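Protein BZZ1 (Saccharomyces cerevisiae, PDB 2A28) acts in endocytosis and trafficking to the vacuole and, with type I myosins, in restoring actin cytoskeleton polarity after salt stress, this chain being its second SH3 domain. Local coordinates at residues 15-26 / 38-48. Numbering follows the deposited sequence.
Sequences DEISIDPGDIIT and YGECDGLKGLF
Ile-25 sits over one face of the Phe-48 ring, its CD1 4.0 Å from the ring centroid in a CH-pi contact displaced toward the rim, while its other branch, CG2, comes within 3.5 Å of Phe-48 CE2. The ring gets there because chi1 of 56° sets CG between the backbone N and the carbonyl carbon; Ile-17 CD1 and Ile-19 CD1 then approach it obliquely. With an alanine at Phe-48, the three isoleucines would probably face a gap and Ile-25 CD1 lose its CH-pi partner. Packing is just as close beside it, where Ile-17 pushes CG2 to 3.6 Å from Leu-44 CG and against the chain at Gly-46, at a spot with no room for a CB. Two backbone bonds bracket Glu-16: Leu-47 N to Asp-15 O, nearly straight at 174°, and Ile-17 N to Leu-47 O.

The solvent side is looser. Thr-26 and Glu-40 pair backbones in both directions, their side chains running alongside each other. In the conformer modelled here, one of two for Glu-40, a water bridges their ends, 2.8 Å from Thr-26 OG1 and donating to Glu-40 OE2, while OE1 ties back through its anti lone pair to Gly-43 N in the type I' turn Cys-41 to Leu-44. That turn tips the distal hairpin, on which the later RT loop, the diverging turn (Asp-20 to Asp-23) and strand 24-26 pack in the SH3 beta-barrel.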
loop_
_atom_site.group_PDB
_atom_site.type_symbol
_atom_site.label_atom_id
_atom_site.label_comp_id
_atom_site.label_asym_id
_atom_site.label_seq_id
_atom_site.Cartn_x
_atom_site.Cartn_y
_atom_site.Cartn_z
ATOM N N ASP A 15 10.321 -3.625 -4.815
ATOM C CA ASP A 15 9.610 -2.354 -4.809
ATOM C C ASP A 15 8.214 -2.414 -4.192
ATOM O O ASP A 15 7.553 -1.378 -4.061
ATOM C CB ASP A 15 9.512 -1.786 -6.228
ATOM C CG ASP A 15 8.864 -2.682 -7.220
ATOM O OD1 ASP A 15 8.793 -3.923 -6.943
ATOM O OD2 ASP A 15 8.436 -2.150 -8.272
ATOM N N GLU A 16 7.820 -3.589 -3.775
ATOM C CA GLU A 16 6.489 -3.757 -3.177
ATOM C C GLU A 16 6.628 -3.916 -1.690
ATOM O O GLU A 16 7.676 -4.295 -1.149
ATOM C CB GLU A 16 5.785 -4.996 -3.766
ATOM C CG GLU A 16 5.510 -4.828 -5.260
ATOM C CD GLU A 16 4.822 -6.024 -5.887
ATOM O OE1 GLU A 16 4.426 -6.925 -5.113
ATOM O OE2 GLU A 16 4.692 -6.065 -7.145
ATOM N N ILE A 17 5.522 -3.583 -0.974
ATOM C CA ILE A 17 5.468 -3.843 0.465
ATOM C C ILE A 17 4.279 -4.749 0.770
ATOM O O ILE A 17 3.230 -4.701 0.158
ATOM C CB ILE A 17 5.416 -2.577 1.330
ATOM C CG1 ILE A 17 4.249 -1.662 0.965
ATOM C CG2 ILE A 17 6.760 -1.822 1.356
ATOM C CD1 ILE A 17 3.975 -0.611 1.991
ATOM N N SER A 18 4.503 -5.599 1.746
ATOM C CA SER A 18 3.393 -6.404 2.311
ATOM C C SER A 18 2.524 -5.537 3.208
ATOM O O SER A 18 3.001 -4.773 3.995
ATOM C CB SER A 18 3.938 -7.616 3.067
ATOM O OG SER A 18 4.661 -8.471 2.157
ATOM N N ILE A 19 1.215 -5.672 3.081
ATOM C CA ILE A 19 0.214 -5.019 3.939
ATOM C C ILE A 19 -0.697 -6.073 4.506
ATOM O O ILE A 19 -0.910 -7.123 3.929
ATOM C CB ILE A 19 -0.521 -3.933 3.160
ATOM C CG1 ILE A 19 -1.333 -4.484 1.989
ATOM C CG2 ILE A 19 0.497 -2.919 2.705
ATOM C CD1 ILE A 19 -2.278 -3.502 1.355
ATOM N N ASP A 20 -1.252 -5.706 5.682
ATOM C CA ASP A 20 -2.171 -6.559 6.428
ATOM C C ASP A 20 -3.383 -5.719 6.789
ATOM O O ASP A 20 -3.285 -4.515 6.993
ATOM C CB ASP A 20 -1.556 -7.086 7.729
ATOM C CG ASP A 20 -0.270 -7.844 7.470
ATOM O OD1 ASP A 20 -0.388 -8.984 6.947
ATOM O OD2 ASP A 20 0.866 -7.381 7.727
ATOM N N PRO A 21 -4.540 -6.386 6.877
ATOM C CA PRO A 21 -5.748 -5.674 7.339
ATOM C C PRO A 21 -5.511 -4.825 8.567
ATOM O O PRO A 21 -4.842 -5.295 9.519
ATOM C CB PRO A 21 -6.714 -6.813 7.628
ATOM C CG PRO A 21 -6.355 -7.827 6.586
ATOM C CD PRO A 21 -4.818 -7.802 6.587
ATOM N N GLY A 22 -5.962 -3.595 8.537
ATOM C CA GLY A 22 -5.843 -2.653 9.626
ATOM C C GLY A 22 -4.626 -1.755 9.505
ATOM O O GLY A 22 -4.588 -0.750 10.252
ATOM N N ASP A 23 -3.691 -2.024 8.612
ATOM C CA ASP A 23 -2.579 -1.115 8.384
ATOM C C ASP A 23 -3.053 0.256 7.935
ATOM O O ASP A 23 -3.902 0.322 7.023
ATOM C CB ASP A 23 -1.570 -1.659 7.374
ATOM C CG ASP A 23 -0.735 -2.841 7.727
ATOM O OD1 ASP A 23 -0.671 -3.201 8.929
ATOM O OD2 ASP A 23 -0.040 -3.375 6.834
ATOM N N ILE A 24 -2.529 1.302 8.512
ATOM C CA ILE A 24 -2.806 2.681 8.090
ATOM C C ILE A 24 -1.567 3.143 7.322
ATOM O O ILE A 24 -0.481 3.296 7.917
ATOM C CB ILE A 24 -3.132 3.627 9.237
ATOM C CG1 ILE A 24 -4.315 3.142 10.077
ATOM C CG2 ILE A 24 -3.362 5.054 8.728
ATOM C CD1 ILE A 24 -5.559 2.896 9.207
ATOM N N ILE A 25 -1.752 3.344 6.059
ATOM C CA ILE A 25 -0.694 3.603 5.112
ATOM C C ILE A 25 -0.719 5.050 4.610
ATOM O O ILE A 25 -1.707 5.482 4.030
ATOM C CB ILE A 25 -0.731 2.624 3.910
ATOM C CG1 ILE A 25 -0.869 1.169 4.354
ATOM C CG2 ILE A 25 0.491 2.825 3.059
ATOM C CD1 ILE A 25 -1.447 0.288 3.257
ATOM N N THR A 26 0.332 5.818 4.837
ATOM C CA THR A 26 0.407 7.200 4.361
ATOM C C THR A 26 0.726 7.184 2.878
ATOM O O THR A 26 1.683 6.504 2.427
ATOM C CB THR A 26 1.504 7.945 5.130
ATOM O OG1 THR A 26 1.080 7.922 6.520
ATOM C CG2 THR A 26 1.588 9.378 4.645
ATOM N N TYR A 38 1.943 4.107 -3.977
ATOM C CA TYR A 38 3.254 4.128 -3.305
ATOM C C TYR A 38 3.036 4.811 -1.964
ATOM O O TYR A 38 2.542 5.958 -1.917
ATOM C CB TYR A 38 4.232 4.934 -4.147
ATOM C CG TYR A 38 5.636 5.019 -3.580
ATOM C CD1 TYR A 38 6.371 3.872 -3.410
ATOM C CD2 TYR A 38 6.154 6.263 -3.278
ATOM C CE1 TYR A 38 7.644 3.978 -2.904
ATOM C CE2 TYR A 38 7.463 6.349 -2.751
ATOM C CZ TYR A 38 8.186 5.186 -2.578
ATOM O OH TYR A 38 9.482 5.192 -2.069
ATOM N N GLY A 39 3.389 4.151 -0.853
ATOM C CA GLY A 39 3.185 4.771 0.439
ATOM C C GLY A 39 4.038 4.118 1.508
ATOM O O GLY A 39 4.868 3.290 1.241
ATOM N N GLU A 40 3.744 4.531 2.727
ATOM C CA GLU A 40 4.576 4.108 3.852
ATOM C C GLU A 40 3.721 3.751 5.073
ATOM O O GLU A 40 2.789 4.489 5.389
ATOM C CB GLU A 40 5.402 5.359 4.166
ATOM C CG GLU A 40 6.280 5.525 5.356
ATOM C CD GLU A 40 5.599 6.156 6.554
ATOM O OE1 GLU A 40 5.690 5.602 7.675
ATOM O OE2 GLU A 40 4.953 7.236 6.437
ATOM N N CYS A 41 4.090 2.690 5.762
ATOM C CA CYS A 41 3.388 2.275 6.983
ATOM C C CYS A 41 4.449 1.945 8.024
ATOM O O CYS A 41 5.173 0.971 7.877
ATOM C CB CYS A 41 2.467 1.105 6.733
ATOM S SG CYS A 41 1.546 0.574 8.208
ATOM N N ASP A 42 4.573 2.828 9.020
ATOM C CA ASP A 42 5.546 2.683 10.101
ATOM C C ASP A 42 6.942 2.643 9.516
ATOM O O ASP A 42 7.789 1.942 10.023
ATOM C CB ASP A 42 5.163 1.438 10.887
ATOM C CG ASP A 42 3.939 1.581 11.741
ATOM O OD1 ASP A 42 3.454 2.710 11.955
ATOM O OD2 ASP A 42 3.424 0.525 12.186
ATOM N N GLY A 43 7.117 3.483 8.512
ATOM C CA GLY A 43 8.383 3.566 7.839
ATOM C C GLY A 43 8.646 2.513 6.789
ATOM O O GLY A 43 9.615 2.675 6.059
ATOM N N LEU A 44 7.864 1.460 6.656
ATOM C CA LEU A 44 7.976 0.491 5.579
ATOM C C LEU A 44 7.376 1.164 4.329
ATOM O O LEU A 44 6.181 1.489 4.390
ATOM C CB LEU A 44 7.161 -0.738 5.952
ATOM C CG LEU A 44 7.175 -1.894 4.966
ATOM C CD1 LEU A 44 8.571 -2.484 4.842
ATOM C CD2 LEU A 44 6.150 -2.964 5.327
ATOM N N LYS A 45 8.131 1.365 3.251
ATOM C CA LYS A 45 7.722 2.135 2.064
ATOM C C LYS A 45 7.828 1.329 0.808
ATOM O O LYS A 45 8.845 0.689 0.555
ATOM C CB LYS A 45 8.688 3.326 2.014
ATOM C CG LYS A 45 8.367 4.297 0.909
ATOM C CD LYS A 45 9.027 5.674 1.158
ATOM C CE LYS A 45 10.531 5.493 1.253
ATOM N NZ LYS A 45 11.195 6.840 1.182
ATOM N N GLY A 46 6.792 1.383 -0.002
ATOM C CA GLY A 46 6.780 0.726 -1.283
ATOM C C GLY A 46 5.420 0.729 -1.886
ATOM O O GLY A 46 4.469 1.432 -1.464
ATOM N N LEU A 47 5.275 -0.012 -2.965
ATOM C CA LEU A 47 4.064 -0.152 -3.712
ATOM C C LEU A 47 3.157 -1.254 -3.127
ATOM O O LEU A 47 3.583 -2.326 -2.778
ATOM C CB LEU A 47 4.335 -0.567 -5.173
ATOM C CG LEU A 47 5.186 0.399 -5.989
ATOM C CD1 LEU A 47 5.573 -0.208 -7.318
ATOM C CD2 LEU A 47 4.427 1.698 -6.221
ATOM N N PHE A 48 1.856 -0.952 -3.137
ATOM C CA PHE A 48 0.864 -1.943 -2.699
ATOM C C PHE A 48 -0.398 -1.750 -3.533
ATOM O O PHE A 48 -0.631 -0.670 -4.102
ATOM C CB PHE A 48 0.505 -1.794 -1.197
ATOM C CG PHE A 48 0.029 -0.423 -0.844
ATOM C CD1 PHE A 48 -1.331 -0.132 -0.788
ATOM C CD2 PHE A 48 0.888 0.606 -0.567
ATOM C CE1 PHE A 48 -1.796 1.116 -0.520
ATOM C CE2 PHE A 48 0.463 1.856 -0.284
ATOM C CZ PHE A 48 -0.895 2.128 -0.214
HETATM O O HOH W 1 3.295 8.640 7.992
#